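Aminomethyltransferase (Bartonella henselae, PDB 3GIR) belongs to the aminomethyltransferases of the glycine cleavage T-protein family, pairing a folate-binding-type domain with a C-terminal barrel domain. Local coordinates at residues L127-L132 with V143-N148; M84-V89 with L170-L175; N333-V338 with Y355-W360; A325-N330 with T365-E370. All blocks are in the same frame, centred on the assembly; numbering follows the deposited sequence. Where two conformers were deposited one is given.

Interaction 1: residues L127-L132 with V143-N148; sequences LDDLIL and VANAGN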
loop_
_atom_site.group_PDB
_atom_site.type_symbol
_atom_site.label_atom_id
_atom_site.label_comp_id
_atom_site.label_asym_id
_atom_site.label_seq_id
_atom_site.Cartn_x
_atom_site.Cartn_y
_atom_site.Cartn_z
ATOM N N LEU A 127 -12.397 0.889 5.322
ATOM C CA LEU A 127 -12.725 -0.366 4.625
ATOM C C LEU A 127 -11.546 -0.845 3.741
ATOM O O LEU A 127 -11.331 -2.042 3.604
ATOM C CB LEU A 127 -13.948 -0.154 3.706
ATOM C CG LEU A 127 -15.221 0.180 4.528
ATOM C CD1 LEU A 127 -16.408 0.708 3.649
ATOM C CD2 LEU A 127 -15.655 -1.149 5.257
ATOM N N ASP A 128 -10.845 0.095 3.129
ATOM C CA ASP A 128 -9.671 -0.167 2.281
ATOM C C ASP A 128 -8.970 1.129 2.032
ATOM O O ASP A 128 -9.593 2.188 1.972
ATOM C CB ASP A 128 -10.024 -0.830 0.941
ATOM C CG ASP A 128 -8.847 -1.663 0.351
ATOM O OD1 ASP A 128 -7.852 -1.822 1.102
ATOM O OD2 ASP A 128 -8.905 -1.980 -0.876
ATOM N N ASP A 129 -7.661 1.056 1.870
ATOM C CA ASP A 129 -6.938 2.221 1.345
ATOM C C ASP A 129 -6.716 2.015 -0.143
ATOM O O ASP A 129 -6.719 0.859 -0.619
ATOM C CB ASP A 129 -5.681 2.593 2.129
ATOM C CG ASP A 129 -4.651 1.573 2.228
ATOM O OD1 ASP A 129 -4.834 0.353 1.944
ATOM O OD2 ASP A 129 -3.530 2.039 2.691
ATOM N N LEU A 130 -6.659 3.136 -0.874
ATOM C CA LEU A 130 -6.785 3.055 -2.344
ATOM C C LEU A 130 -5.900 4.124 -2.932
ATOM O O LEU A 130 -5.649 5.097 -2.276
ATOM C CB LEU A 130 -8.280 3.361 -2.716
ATOM C CG LEU A 130 -9.448 2.528 -2.227
ATOM C CD1 LEU A 130 -10.870 3.121 -2.422
ATOM C CD2 LEU A 130 -9.420 1.143 -2.899
ATOM N N ILE A 131 -5.520 4.007 -4.209
ATOM C CA ILE A 131 -4.959 5.087 -4.963
ATOM C C ILE A 131 -5.919 5.384 -6.103
ATOM O O ILE A 131 -6.338 4.477 -6.876
ATOM C CB ILE A 131 -3.570 4.799 -5.576
ATOM C CG1 ILE A 131 -2.626 4.217 -4.526
ATOM C CG2 ILE A 131 -3.054 6.011 -6.320
ATOM C CD1 ILE A 131 -2.324 5.206 -3.441
ATOM N N LEU A 132 -6.291 6.677 -6.183
ATOM C CA LEU A 132 -7.199 7.214 -7.214
ATOM C C LEU A 132 -6.377 8.053 -8.202
ATOM O O LEU A 132 -5.634 8.938 -7.768
ATOM C CB LEU A 132 -8.236 8.100 -6.542
ATOM C CG LEU A 132 -9.195 8.882 -7.482
ATOM C CD1 LEU A 132 -10.136 7.991 -8.255
ATOM C CD2 LEU A 132 -9.982 9.905 -6.729
ATOM N N VAL A 143 -6.958 1.715 -7.598
ATOM C CA VAL A 143 -6.294 0.427 -7.311
ATOM C C VAL A 143 -6.611 0.008 -5.889
ATOM O O VAL A 143 -6.314 0.772 -4.963
ATOM C CB VAL A 143 -4.762 0.579 -7.536
ATOM C CG1 VAL A 143 -4.054 -0.770 -7.263
ATOM C CG2 VAL A 143 -4.406 0.980 -9.001
ATOM N N ALA A 144 -7.186 -1.193 -5.761
ATOM C CA ALA A 144 -7.721 -1.768 -4.513
ATOM C C ALA A 144 -6.823 -2.871 -4.043
ATOM O O ALA A 144 -6.235 -3.596 -4.858
ATOM C CB ALA A 144 -9.119 -2.342 -4.754
ATOM N N ASN A 145 -6.762 -3.071 -2.735
ATOM C CA ASN A 145 -6.005 -4.208 -2.228
ATOM C C ASN A 145 -6.610 -5.540 -2.509
ATOM O O ASN A 145 -7.834 -5.684 -2.529
ATOM C CB ASN A 145 -5.895 -4.028 -0.692
ATOM C CG ASN A 145 -4.903 -3.033 -0.307
ATOM O OD1 ASN A 145 -5.261 -1.902 0.204
ATOM N ND2 ASN A 145 -3.632 -3.352 -0.558
ATOM N N ALA A 146 -5.771 -6.582 -2.602
ATOM C CA ALA A 146 -6.213 -7.906 -2.929
ATOM C C ALA A 146 -7.337 -8.441 -2.044
ATOM O O ALA A 146 -8.342 -8.947 -2.546
ATOM C CB ALA A 146 -4.998 -8.847 -2.932
ATOM N N GLY A 147 -7.177 -8.323 -0.761
ATOM C CA GLY A 147 -8.167 -8.928 0.149
ATOM C C GLY A 147 -9.527 -8.282 0.152
ATOM O O GLY A 147 -10.521 -8.845 0.611
ATOM N N ASN A 148 -9.552 -7.052 -0.326
ATOM C CA ASN A 148 -10.708 -6.199 -0.282
ATOM C C ASN A 148 -11.322 -5.889 -1.602
ATOM O O ASN A 148 -12.274 -5.119 -1.679
ATOM C CB ASN A 148 -10.326 -4.850 0.377
ATOM C CG ASN A 148 -9.788 -4.997 1.784
ATOM O OD1 ASN A 148 -8.793 -4.350 2.162
ATOM N ND2 ASN A 148 -10.401 -5.856 2.546
#
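The amide N of Val143 donates to Ile131 O at 2.9 Å, the firmer half of an antiparallel hydrogen-bonded pair. Its return bond, from Ile131 N to Val143 O, is weak at 3.4 Å. Leu130 CA brings its hydrogen to the same Val143 O, while Leu130 CD2 lies 4.0 Å from Ala144 CB. These residues belong to a beta hairpin, strand 126-136 turning back into strand 139-144 within a five-stranded antiparallel sheet, and the hairpin shows how a side chain can take over where backbone pairing stops. Beyond Ala144 the chain bends away, and Asp128 reaches across to it: with CG anti to its own amide nitrogen (chi1 -154°), its carboxylate points at the departing turn. OD2 receives Asn145 N at 3.0 Å through its syn lone pair. Asp152 of helix 149-159 brings a second carboxylate close to OD2. Asn148 closes in beside the Asp128 carboxylate, its CB 3.5 Å from Asp128 CG, and its turn is held by Asn148 N bonding to Asn145 O at 3.1 Å. Asp129, next along the strand, sends OD2 to the hydroxyl of Tyr116 on the adjoining strand 114-120.

Interaction 2: residues M84-V89 with L170-L175; sequences MKLIAV and LERVLL
Leu86 and Leu170 meet through one strong backbone bond and a set of methyl contacts. Leu170 N donates to Leu86 O at 2.9 Å, almost straight at the hydrogen (170°). Beside this bond the CD1 branch of Leu170 fits between two residues of segment 84-89, lying 4.2 Å from Leu86 CB and 4.3 Å from Ala88 CB. Farther along, Leu174 extends CD2 to Met84 CB at 3.8 Å and also touches the CD1 methyl of Leu86, so that Leu86 is packed by leucines from two positions of the partner segment.

Past the single direct backbone bond the two chains splay, and waters bridge them. One water accepts from Leu86 N and donates to Leu170 O, each at 2.8 Å, standing in for the return bond between the same two residues. A second accepts from Arg172 N at 3.0 Å and from Lys85 NZ. Lys85 starts away from the partner segment, but a bend at chi2 (72°) turns the end of its chain towards it and gives NZ a weak hydrogen bond to Leu170 O. In the outer layer, the guanidinium of Arg172 lays one face over Leu170 CB and is anchored by NH1 to Glu171 O at 2.8 Å; the oxygen lies in the guanidinium plane, whereas NH1 stands above the carbonyl plane.

The site lies where the chain leaves strand 166-169, at the edge of the five-stranded sheet, for strand 173-178 of the mixed sheet. Strand 139-144 flanks Leu86 and Leu170, strand 220-225 adjoins Leu86 and Leu174, and helix 227-238 packs on Val173.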
loop_
_atom_site.group_PDB
_atom_site.type_symbol
_atom_site.label_atom_id
_atom_site.label_comp_id
_atom_site.label_asym_id
_atom_site.label_seq_id
_atom_site.Cartn_x
_atom_site.Cartn_y
_atom_site.Cartn_z
ATOM N N MET A 84 -3.666 -7.429 -6.719
ATOM C CA MET A 84 -4.343 -6.128 -6.588
ATOM C C MET A 84 -5.340 -5.983 -7.728
ATOM O O MET A 84 -5.277 -6.698 -8.723
ATOM C CB MET A 84 -3.358 -4.954 -6.695
ATOM C CG MET A 84 -2.164 -4.962 -5.722
ATOM S SD MET A 84 -2.522 -4.857 -3.933
ATOM C CE MET A 84 -2.633 -3.143 -3.635
ATOM N N LYS A 85 -6.287 -5.066 -7.565
ATOM C CA LYS A 85 -7.403 -4.905 -8.495
ATOM C C LYS A 85 -7.545 -3.481 -8.951
ATOM O O LYS A 85 -7.600 -2.573 -8.130
ATOM C CB LYS A 85 -8.745 -5.382 -7.891
ATOM C CG LYS A 85 -9.826 -5.633 -8.889
ATOM C CD LYS A 85 -9.541 -6.915 -9.708
ATOM C CE LYS A 85 -10.608 -7.225 -10.698
ATOM N NZ LYS A 85 -10.274 -8.530 -11.368
ATOM N N LEU A 86 -7.608 -3.320 -10.265
ATOM C CA LEU A 86 -7.894 -2.024 -10.893
ATOM C C LEU A 86 -9.391 -1.949 -11.116
ATOM O O LEU A 86 -10.002 -2.902 -11.651
ATOM C CB LEU A 86 -7.201 -1.937 -12.244
ATOM C CG LEU A 86 -5.818 -1.323 -12.165
ATOM C CD1 LEU A 86 -4.900 -2.248 -11.440
ATOM C CD2 LEU A 86 -5.380 -1.034 -13.629
ATOM N N ILE A 87 -9.986 -0.865 -10.658
ATOM C CA ILE A 87 -11.362 -0.574 -10.898
ATOM C C ILE A 87 -11.438 0.774 -11.640
ATOM O O ILE A 87 -10.987 1.814 -11.139
ATOM C CB ILE A 87 -12.065 -0.468 -9.563
ATOM C CG1 ILE A 87 -12.089 -1.813 -8.818
ATOM C CG2 ILE A 87 -13.561 -0.033 -9.747
ATOM C CD1 ILE A 87 -12.531 -1.771 -7.310
ATOM N N ALA A 88 -12.027 0.739 -12.845
ATOM C CA ALA A 88 -12.263 1.977 -13.627
ATOM C C ALA A 88 -13.580 2.611 -13.205
ATOM O O ALA A 88 -14.586 1.907 -12.879
ATOM C CB ALA A 88 -12.286 1.703 -15.102
ATOM N N VAL A 89 -13.572 3.923 -13.171
ATOM C CA VAL A 89 -14.787 4.681 -12.823
ATOM C C VAL A 89 -14.946 5.691 -13.986
ATOM O O VAL A 89 -14.079 6.509 -14.203
ATOM C CB VAL A 89 -14.564 5.347 -11.495
ATOM C CG1 VAL A 89 -15.712 6.344 -11.180
ATOM C CG2 VAL A 89 -14.372 4.253 -10.369
ATOM N N LEU A 170 -11.487 -4.442 -13.622
ATOM C CA LEU A 170 -10.693 -4.798 -14.776
ATOM C C LEU A 170 -9.900 -6.064 -14.548
ATOM O O LEU A 170 -9.470 -6.368 -13.405
ATOM C CB LEU A 170 -9.776 -3.665 -15.137
ATOM C CG LEU A 170 -10.333 -2.258 -15.400
ATOM C CD1 LEU A 170 -9.290 -1.234 -15.787
ATOM C CD2 LEU A 170 -11.385 -2.332 -16.505
ATOM N N GLU A 171 -9.697 -6.807 -15.631
ATOM C CA GLU A 171 -8.804 -7.980 -15.621
ATOM C C GLU A 171 -7.430 -7.554 -16.133
ATOM O O GLU A 171 -7.264 -7.196 -17.291
ATOM C CB GLU A 171 -9.363 -9.095 -16.504
ATOM C CG GLU A 171 -8.592 -10.383 -16.364
ATOM C CD GLU A 171 -9.325 -11.639 -16.862
ATOM O OE1 GLU A 171 -10.015 -11.543 -17.910
ATOM O OE2 GLU A 171 -9.191 -12.730 -16.223
ATOM N N ARG A 172 -6.464 -7.557 -15.223
ATOM C CA ARG A 172 -5.133 -7.088 -15.541
ATOM C C ARG A 172 -4.062 -7.811 -14.809
ATOM O O ARG A 172 -4.267 -8.354 -13.708
ATOM C CB ARG A 172 -5.008 -5.608 -15.103
ATOM C CG ARG A 172 -5.892 -4.606 -15.805
ATOM C CD ARG A 172 -5.512 -4.349 -17.190
ATOM N NE ARG A 172 -6.346 -3.337 -17.846
ATOM C CZ ARG A 172 -7.454 -3.577 -18.536
ATOM N NH1 ARG A 172 -7.934 -4.797 -18.634
ATOM N NH2 ARG A 172 -8.129 -2.593 -19.140
ATOM N N VAL A 173 -2.866 -7.802 -15.390
ATOM C CA VAL A 173 -1.626 -8.047 -14.634
ATOM C C VAL A 173 -1.148 -6.712 -14.174
ATOM O O VAL A 173 -1.264 -5.726 -14.880
ATOM C CB VAL A 173 -0.582 -8.802 -15.485
ATOM C CG1 VAL A 173 0.868 -8.592 -14.988
ATOM C CG2 VAL A 173 -0.956 -10.261 -15.518
ATOM N N LEU A 174 -0.586 -6.672 -12.971
ATOM C CA LEU A 174 -0.009 -5.491 -12.400
ATOM C C LEU A 174 1.388 -5.864 -11.913
ATOM O O LEU A 174 1.562 -6.819 -11.118
ATOM C CB LEU A 174 -0.826 -4.951 -11.202
ATOM C CG LEU A 174 -0.391 -3.556 -10.652
ATOM C CD1 LEU A 174 -0.552 -2.412 -11.618
ATOM C CD2 LEU A 174 -1.240 -3.339 -9.378
ATOM N N LEU A 175 2.393 -5.134 -12.387
ATOM C CA LEU A 175 3.810 -5.334 -12.037
ATOM C C LEU A 175 4.302 -4.060 -11.404
ATOM O O LEU A 175 4.008 -3.011 -11.898
ATOM C CB LEU A 175 4.681 -5.654 -13.250
ATOM C CG LEU A 175 4.241 -6.845 -14.082
ATOM C CD1 LEU A 175 5.054 -6.947 -15.388
ATOM C CD2 LEU A 175 4.437 -8.073 -13.271
HETATM O O HOH W 1 -4.877 -6.800 -11.438
HETATM O O HOH W 2 -7.363 -8.823 -12.614
HETATM O O HOH W 3 -7.117 -5.412 -12.128
#

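Interaction 3: residues N333-V338 with Y355-W360; sequences NRIGVV and YVPVAW
Ile335 sets its CD1 methyl squarely over one face of Trp360: the carbon stands 3.8 Å from the centroid of the five-membered ring and only 4° off its normal, a well-centred CH-pi contact. Two torsions aim it. CG1 is wedged between the amide nitrogen and the carbonyl carbon of its own residue (chi1 60°), and an extended chi2 then carries CD1 out to the indole, while the CG2 branch comes to 4.2 Å from Trp360 CH2. Pro357 presses in from nearer the backbone, its CD 3.7 Å from Ile335 CB. The strand is irregular here: in a classic beta bulge Ile335 and Gly336 together stand opposite the single residue Leu327. A beta carbon on Gly336 would point towards the partner and run into Tyr355 O; glycine allows its CA to approach that oxygen to 3.2 Å in a CA-H...O contact. Regular antiparallel pairing resumes at once, with Val337 N bonded to Tyr355 O at 3.2 Å and Tyr355 N to Val337 O at 3.0 Å. Strands 334-344 and 349-356 thus form a hairpin whose first strand is flanked by 326-328 and whose second by 309-315, while Ile335 and Trp360 both also pack on Val367 of strand 366-371.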
loop_
_atom_site.group_PDB
_atom_site.type_symbol
_atom_site.label_atom_id
_atom_site.label_comp_id
_atom_site.label_asym_id
_atom_site.label_seq_id
_atom_site.Cartn_x
_atom_site.Cartn_y
_atom_site.Cartn_z
ATOM N N ASN A 333 0.215 -3.691 32.429
ATOM C CA ASN A 333 -1.134 -3.513 31.911
ATOM C C ASN A 333 -1.065 -3.556 30.395
ATOM O O ASN A 333 -0.148 -2.965 29.810
ATOM C CB ASN A 333 -1.737 -2.165 32.329
ATOM C CG ASN A 333 -1.670 -1.956 33.827
ATOM O OD1 ASN A 333 -1.083 -0.965 34.329
ATOM N ND2 ASN A 333 -2.155 -2.956 34.550
ATOM N N ARG A 334 -1.982 -4.299 29.783
ATOM C CA ARG A 334 -2.065 -4.373 28.336
ATOM C C ARG A 334 -2.439 -2.971 27.821
ATOM O O ARG A 334 -3.385 -2.359 28.312
ATOM C CB ARG A 334 -3.056 -5.449 27.908
ATOM C CG ARG A 334 -3.047 -5.724 26.478
ATOM C CD ARG A 334 -4.280 -6.428 25.926
ATOM N NE ARG A 334 -4.269 -6.091 24.490
ATOM C CZ ARG A 334 -4.288 -6.956 23.478
ATOM N NH1 ARG A 334 -4.406 -8.268 23.697
ATOM N NH2 ARG A 334 -4.228 -6.485 22.227
ATOM N N ILE A 335 -1.712 -2.433 26.802
ATOM C CA ILE A 335 -1.983 -1.131 26.253
ATOM C C ILE A 335 -2.105 -1.125 24.731
ATOM O O ILE A 335 -2.597 -0.187 24.190
ATOM C CB ILE A 335 -0.903 -0.088 26.651
ATOM C CG1 ILE A 335 0.468 -0.492 26.172
ATOM C CG2 ILE A 335 -0.956 0.140 28.185
ATOM C CD1 ILE A 335 1.541 0.578 26.243
ATOM N N GLY A 336 -1.705 -2.199 24.061
ATOM C CA GLY A 336 -1.765 -2.153 22.604
ATOM C C GLY A 336 -1.249 -3.410 21.975
ATOM O O GLY A 336 -1.244 -4.447 22.611
ATOM N N VAL A 337 -0.820 -3.328 20.729
ATOM C CA VAL A 337 -0.475 -4.514 19.940
ATOM C C VAL A 337 0.446 -4.121 18.795
ATOM O O VAL A 337 0.328 -2.993 18.264
ATOM C CB VAL A 337 -1.744 -5.210 19.395
ATOM C CG1 VAL A 337 -2.435 -4.398 18.368
ATOM C CG2 VAL A 337 -1.394 -6.675 18.978
ATOM N N VAL A 338 1.383 -4.997 18.435
ATOM C CA VAL A 338 2.156 -4.875 17.251
ATOM C C VAL A 338 1.332 -5.333 16.075
ATOM O O VAL A 338 0.786 -6.447 16.094
ATOM C CB VAL A 338 3.432 -5.725 17.336
ATOM C CG1 VAL A 338 4.252 -5.775 16.033
ATOM C CG2 VAL A 338 4.315 -5.244 18.529
ATOM N N TYR A 355 -0.044 -0.138 17.614
ATOM C CA TYR A 355 -0.947 0.786 18.290
ATOM C C TYR A 355 -0.637 0.857 19.738
ATOM O O TYR A 355 -0.488 -0.157 20.393
ATOM C CB TYR A 355 -2.428 0.451 18.102
ATOM C CG TYR A 355 -2.920 0.846 16.709
ATOM C CD1 TYR A 355 -3.476 2.089 16.458
ATOM C CD2 TYR A 355 -2.755 -0.018 15.634
ATOM C CE1 TYR A 355 -3.883 2.455 15.218
ATOM C CE2 TYR A 355 -3.182 0.379 14.352
ATOM C CZ TYR A 355 -3.721 1.611 14.166
ATOM O OH TYR A 355 -4.114 2.064 12.883
ATOM N N VAL A 356 -0.600 2.092 20.248
ATOM C CA VAL A 356 -0.455 2.391 21.687
ATOM C C VAL A 356 -1.485 3.497 21.992
ATOM O O VAL A 356 -1.907 4.258 21.129
ATOM C CB VAL A 356 0.977 2.777 22.054
ATOM C CG1 VAL A 356 1.985 1.619 21.799
ATOM C CG2 VAL A 356 1.405 4.124 21.371
ATOM N N PRO A 357 -1.841 3.668 23.287
ATOM C CA PRO A 357 -2.710 4.767 23.601
ATOM C C PRO A 357 -1.984 6.078 23.445
ATOM O O PRO A 357 -0.734 6.148 23.446
ATOM C CB PRO A 357 -3.070 4.491 25.082
ATOM C CG PRO A 357 -2.676 3.085 25.341
ATOM C CD PRO A 357 -1.469 2.908 24.472
ATOM N N VAL A 358 -2.766 7.150 23.321
ATOM C CA VAL A 358 -2.165 8.454 23.069
ATOM C C VAL A 358 -1.091 8.867 24.076
ATOM O O VAL A 358 -0.073 9.463 23.713
ATOM C CB VAL A 358 -3.289 9.528 22.867
ATOM C CG1 VAL A 358 -4.080 9.788 24.110
ATOM C CG2 VAL A 358 -2.710 10.845 22.283
ATOM N N ALA A 359 -1.296 8.505 25.332
ATOM C CA ALA A 359 -0.288 8.799 26.369
ATOM C C ALA A 359 1.102 8.239 26.197
ATOM O O ALA A 359 2.042 8.736 26.765
ATOM C CB ALA A 359 -0.825 8.456 27.806
ATOM N N TRP A 360 1.228 7.201 25.360
ATOM C CA TRP A 360 2.481 6.545 25.092
ATOM C C TRP A 360 3.050 6.869 23.734
ATOM O O TRP A 360 4.057 6.264 23.336
ATOM C CB TRP A 360 2.286 5.032 25.156
ATOM C CG TRP A 360 2.285 4.435 26.624
ATOM C CD1 TRP A 360 3.344 3.889 27.266
ATOM C CD2 TRP A 360 1.198 4.392 27.501
ATOM N NE1 TRP A 360 2.984 3.549 28.543
ATOM C CE2 TRP A 360 1.651 3.816 28.702
ATOM C CE3 TRP A 360 -0.119 4.815 27.421
ATOM C CZ2 TRP A 360 0.821 3.641 29.814
ATOM C CZ3 TRP A 360 -0.966 4.619 28.522
ATOM C CH2 TRP A 360 -0.477 4.004 29.697
#

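Interaction 4: residues A325-N330 with T365-E370; sequences AVLFDN and TEVFTE
With chi1 at -163°, Thr369 swings OG1 away from its own amide nitrogen and across to Val326 O, to which the hydroxyl donates at 2.8 Å. Both phenylalanines of the contact, Phe328 and Phe368, instead set CG beside the backbone N (chi1 -59° in Phe328), and this shared choice carries each ring past the paired residue towards those that follow it in the other segment. The result is nearly reciprocal. Phe368 O accepts Phe328 N at 2.7 Å and also lies at the edge of the Phe328 ring, 3.6 Å from CD2. Phe328 O accepts Phe368 N at 3.0 Å and sits likewise at the edge of the Phe368 ring. Leu327 CA adds a CA-H...O contact to Phe368 O at 3.2 Å.

This one antiparallel bridge bears on how a sheet becomes a barrel. Strands 326-328 and 366-371 are the outermost of a six-stranded antiparallel sheet, and their pairing joins its two edges, consistent with the barrel domain of the family. The strands are well short of antiparallel, their directions 132° apart, so close pairing is brief. To one side, Leu327 CD2 meets Val367 CG2 at 4.1 Å, and both residues pack on Leu313 of strand 309-315. The Phe368 ring extends past the bridge, where its CE2 lies 3.7 Å from Asn330 CA, and it also makes a cation-pi contact with Lys375. Asp329 directs its CB away from strand 366-371, and its OD1 receives the amides of Glu331 and Asn333.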
loop_
_atom_site.group_PDB
_atom_site.type_symbol
_atom_site.label_atom_id
_atom_site.label_comp_id
_atom_site.label_asym_id
_atom_site.label_seq_id
_atom_site.Cartn_x
_atom_site.Cartn_y
_atom_site.Cartn_z
ATOM N N ALA A 325 2.051 -9.505 18.519
ATOM C CA ALA A 325 2.670 -9.330 19.834
ATOM C C ALA A 325 1.920 -8.292 20.697
ATOM O O ALA A 325 1.717 -7.144 20.257
ATOM C CB ALA A 325 4.104 -8.917 19.651
ATOM N N VAL A 326 1.574 -8.663 21.927
ATOM C CA VAL A 326 0.809 -7.793 22.771
ATOM C C VAL A 326 1.759 -6.768 23.437
ATOM O O VAL A 326 2.840 -7.129 23.856
ATOM C CB VAL A 326 0.038 -8.597 23.867
ATOM C CG1 VAL A 326 -0.675 -7.640 24.753
ATOM C CG2 VAL A 326 -0.906 -9.604 23.174
ATOM N N LEU A 327 1.339 -5.505 23.527
ATOM C CA LEU A 327 2.155 -4.445 24.165
ATOM C C LEU A 327 1.587 -4.069 25.517
ATOM O O LEU A 327 0.382 -3.946 25.682
ATOM C CB LEU A 327 2.171 -3.210 23.305
ATOM C CG LEU A 327 2.834 -3.351 21.956
ATOM C CD1 LEU A 327 2.705 -2.071 21.070
ATOM C CD2 LEU A 327 4.298 -3.830 22.039
ATOM N N PHE A 328 2.505 -3.968 26.449
ATOM C CA PHE A 328 2.221 -3.632 27.844
ATOM C C PHE A 328 2.928 -2.348 28.296
ATOM O O PHE A 328 3.980 -1.976 27.740
ATOM C CB PHE A 328 2.740 -4.778 28.752
ATOM C CG PHE A 328 2.116 -6.108 28.449
ATOM C CD1 PHE A 328 0.918 -6.488 29.035
ATOM C CD2 PHE A 328 2.706 -6.942 27.545
ATOM C CE1 PHE A 328 0.311 -7.740 28.716
ATOM C CE2 PHE A 328 2.112 -8.169 27.214
ATOM C CZ PHE A 328 0.917 -8.571 27.817
ATOM N N ASP A 329 2.377 -1.724 29.340
ATOM C CA ASP A 329 3.077 -0.610 29.987
ATOM C C ASP A 329 4.124 -1.142 30.978
ATOM O O ASP A 329 4.292 -2.369 31.109
ATOM C CB ASP A 329 2.075 0.400 30.563
ATOM C CG ASP A 329 1.311 -0.121 31.765
ATOM O OD1 ASP A 329 1.636 -1.187 32.273
ATOM O OD2 ASP A 329 0.358 0.557 32.145
ATOM N N ASN A 330 4.811 -0.253 31.682
ATOM C CA ASN A 330 5.870 -0.666 32.592
ATOM C C ASN A 330 5.317 -1.363 33.846
ATOM O O ASN A 330 6.089 -1.810 34.664
ATOM C CB ASN A 330 6.750 0.502 32.962
ATOM C CG ASN A 330 6.029 1.587 33.748
ATOM O OD1 ASN A 330 4.779 1.580 33.891
ATOM N ND2 ASN A 330 6.842 2.510 34.331
ATOM N N THR A 365 9.269 6.615 23.824
ATOM C CA THR A 365 8.507 5.975 24.932
ATOM C C THR A 365 8.796 4.450 24.913
ATOM O O THR A 365 8.664 3.823 23.881
ATOM C CB THR A 365 7.064 6.220 24.861
ATOM O OG1 THR A 365 6.797 7.653 24.943
ATOM C CG2 THR A 365 6.299 5.519 25.967
ATOM N N GLU A 366 9.176 3.921 26.057
ATOM C CA GLU A 366 9.291 2.446 26.270
ATOM C C GLU A 366 7.920 1.789 26.451
ATOM O O GLU A 366 7.119 2.164 27.324
ATOM C CB GLU A 366 10.145 2.134 27.500
ATOM C CG GLU A 366 11.530 2.621 27.445
ATOM C CD GLU A 366 12.368 2.257 28.692
ATOM O OE1 GLU A 366 11.840 2.119 29.837
ATOM O OE2 GLU A 366 13.566 2.093 28.482
ATOM N N VAL A 367 7.741 0.697 25.671
ATOM C CA VAL A 367 6.640 -0.249 25.847
ATOM C C VAL A 367 7.260 -1.617 25.851
ATOM O O VAL A 367 8.422 -1.789 25.540
ATOM C CB VAL A 367 5.521 -0.105 24.800
ATOM C CG1 VAL A 367 4.878 1.320 24.841
ATOM C CG2 VAL A 367 6.004 -0.369 23.377
ATOM N N PHE A 368 6.461 -2.606 26.219
ATOM C CA PHE A 368 7.033 -3.939 26.426
ATOM C C PHE A 368 6.152 -5.032 25.842
ATOM O O PHE A 368 4.959 -4.900 25.695
ATOM C CB PHE A 368 7.185 -4.191 27.961
ATOM C CG PHE A 368 7.971 -3.123 28.664
ATOM C CD1 PHE A 368 9.324 -3.233 28.739
ATOM C CD2 PHE A 368 7.342 -1.954 29.115
ATOM C CE1 PHE A 368 10.088 -2.210 29.300
ATOM C CE2 PHE A 368 8.112 -0.894 29.627
ATOM C CZ PHE A 368 9.451 -1.058 29.736
ATOM N N THR A 369 6.834 -6.109 25.508
ATOM C CA THR A 369 6.129 -7.398 25.155
ATOM C C THR A 369 6.796 -8.548 25.887
ATOM O O THR A 369 7.765 -8.382 26.605
ATOM C CB THR A 369 6.116 -7.584 23.626
ATOM O OG1 THR A 369 5.128 -8.559 23.280
ATOM C CG2 THR A 369 7.414 -8.008 23.113
ATOM N N GLU A 370 6.233 -9.737 25.776
ATOM C CA GLU A 370 6.770 -10.861 26.479
ATOM C C GLU A 370 7.318 -11.882 25.478
ATOM O O GLU A 370 6.635 -12.226 24.517
ATOM C CB GLU A 370 5.673 -11.507 27.269
ATOM C CG GLU A 370 5.244 -10.795 28.500
ATOM C CD GLU A 370 6.259 -10.788 29.678
ATOM O OE1 GLU A 370 6.762 -11.892 30.114
ATOM O OE2 GLU A 370 6.507 -9.647 30.183
#

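In the fold
The four contacts form two pairs, one in the folate-binding region and one in the C-terminal barrel region. Interactions 1 and 2, with centres 11 Å apart, both reach the five-stranded antiparallel beta-sheet, from which interaction 2 leads over to the mixed one; strands 139-144 and 85-90 are neighbours there, joined by a probable Ala144 N to Lys85 O bond, and interaction 1 is nested within the chain loop that interaction 2 closes. Later in the chain, interaction 3 is nested likewise within interaction 4. Their centres are 8 Å apart, where strands 326-328 and 334-344 lie side by side. Between the pairs, centres are about 27 to 40 Å apart and nothing touches; each pair closes its own region, consistent with two separately built domains.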